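Putative PTS system, cellobiose-specific IIA component (Streptococcus mutans, PDB 3L8R) probably carries phosphoryl groups as the IIA component of a cellobiose-type phosphotransferase system for sugar uptake, working as a helical trimer. Local coordinates at residues Leu78-Ala82 with Ser83-Ile87. Residues are numbered along the deposited sequence; the frame is centred on the assembly and turned at random.
Sequences LQEYA and SGTEI
Helix 53-82 ends where Ser83 N bonds to Gln79 O (3.1 Å), and the chain then folds back alongside the last turn on its way to helix 91-118. Gly84, with a positive phi of 101°, makes the reversal; its N donates to Tyr81 O at 3.1 Å, approaching from above the carbonyl plane. Glu80 O gathers several donors: a weak bond from Ser83 N, another from Thr85 N, and Ser83 OG at 3.0 Å. With chi1 at 86° this OG sits between the backbone N and the carbonyl carbon, which brings it to Glu80 O. Beside this cluster the Glu80 side chain, bent at chi2, reaches across to Thr85, where OG1 donates to OE1; the 2.5 Å between them is doubtfully short at this resolution. A water lies 3.1 Å from Tyr81 O and 3.3 Å from Thr85 O, linking the two. Past the turn, Ile87 CD1 comes back to 4.3 Å from Tyr81 CB, while the tyrosine hydroxyl bonds to Glu90 of a second subunit. This is a Schellman motif: Gly84 is C', Gly84 N to Tyr81 O the 5→2 bond, Thr85 N to Glu80 O the weak 6→1 bond. Ser83 OG and the N-H groups of 83-85 thus serve last-turn carbonyls, while Thr85 OG1 holds the Glu80 carboxylate, beside a trimer interface.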
# COMPACT_ATOMS: atom_id res chain seq x y z
N LEU A 78 -6.21 16.99 0.57
CA LEU A 78 -6.94 16.66 1.80
C LEU A 78 -7.39 17.94 2.52
O LEU A 78 -8.55 18.08 2.87
CB LEU A 78 -6.06 15.83 2.71
CG LEU A 78 -6.14 14.30 2.72
CD1 LEU A 78 -6.74 13.71 1.52
CD2 LEU A 78 -4.75 13.72 2.98
N GLN A 79 -6.46 18.88 2.69
CA GLN A 79 -6.72 20.11 3.44
C GLN A 79 -7.76 20.99 2.71
O GLN A 79 -8.63 21.61 3.35
CB GLN A 79 -5.39 20.86 3.71
CG GLN A 79 -5.36 21.73 4.97
CD GLN A 79 -4.38 21.24 6.06
OE1 GLN A 79 -3.31 20.67 5.77
NE2 GLN A 79 -4.73 21.49 7.32
N GLU A 80 -7.67 21.04 1.37
CA GLU A 80 -8.71 21.61 0.53
C GLU A 80 -10.04 20.93 0.76
O GLU A 80 -11.05 21.60 0.94
CB GLU A 80 -8.36 21.48 -0.96
CG GLU A 80 -7.64 22.67 -1.57
CD GLU A 80 -8.51 23.94 -1.69
OE1 GLU A 80 -9.77 23.84 -1.72
OE2 GLU A 80 -7.92 25.04 -1.77
N TYR A 81 -10.07 19.60 0.74
CA TYR A 81 -11.31 18.88 1.01
C TYR A 81 -11.85 19.23 2.40
O TYR A 81 -13.07 19.40 2.57
CB TYR A 81 -11.15 17.36 0.87
CG TYR A 81 -12.34 16.56 1.44
CD1 TYR A 81 -12.35 16.12 2.77
CD2 TYR A 81 -13.46 16.30 0.66
CE1 TYR A 81 -13.44 15.43 3.30
CE2 TYR A 81 -14.55 15.59 1.18
CZ TYR A 81 -14.53 15.16 2.50
OH TYR A 81 -15.62 14.47 3.03
N ALA A 82 -10.96 19.28 3.40
CA ALA A 82 -11.38 19.51 4.79
C ALA A 82 -12.03 20.89 4.95
O ALA A 82 -12.90 21.06 5.78
CB ALA A 82 -10.22 19.35 5.74
N SER A 83 -11.63 21.86 4.12
CA SER A 83 -12.16 23.21 4.20
C SER A 83 -13.48 23.38 3.46
O SER A 83 -13.97 24.51 3.34
CB SER A 83 -11.14 24.20 3.65
OG SER A 83 -11.24 24.32 2.23
N GLY A 84 -14.05 22.29 2.96
CA GLY A 84 -15.36 22.30 2.32
C GLY A 84 -15.36 22.29 0.81
O GLY A 84 -16.42 22.17 0.20
N THR A 85 -14.19 22.42 0.18
CA THR A 85 -14.10 22.31 -1.30
C THR A 85 -14.44 20.89 -1.81
O THR A 85 -13.96 19.90 -1.29
CB THR A 85 -12.69 22.75 -1.86
OG1 THR A 85 -12.18 23.86 -1.12
CG2 THR A 85 -12.80 23.14 -3.37
N GLU A 86 -15.28 20.83 -2.83
CA GLU A 86 -15.72 19.58 -3.42
C GLU A 86 -14.67 19.10 -4.38
O GLU A 86 -14.08 19.91 -5.09
CB GLU A 86 -17.04 19.78 -4.17
CG GLU A 86 -18.26 20.01 -3.27
CD GLU A 86 -18.36 19.00 -2.14
OE1 GLU A 86 -18.44 19.43 -0.96
OE2 GLU A 86 -18.33 17.78 -2.44
N ILE A 87 -14.47 17.77 -4.41
CA ILE A 87 -13.40 17.10 -5.16
C ILE A 87 -13.90 15.77 -5.67
O ILE A 87 -14.04 14.83 -4.88
CB ILE A 87 -12.14 16.87 -4.29
CG1 ILE A 87 -11.43 18.18 -3.97
CG2 ILE A 87 -11.19 15.82 -4.90
CD1 ILE A 87 -10.13 17.97 -3.22
O HOH W 1 -15.84 19.06 1.25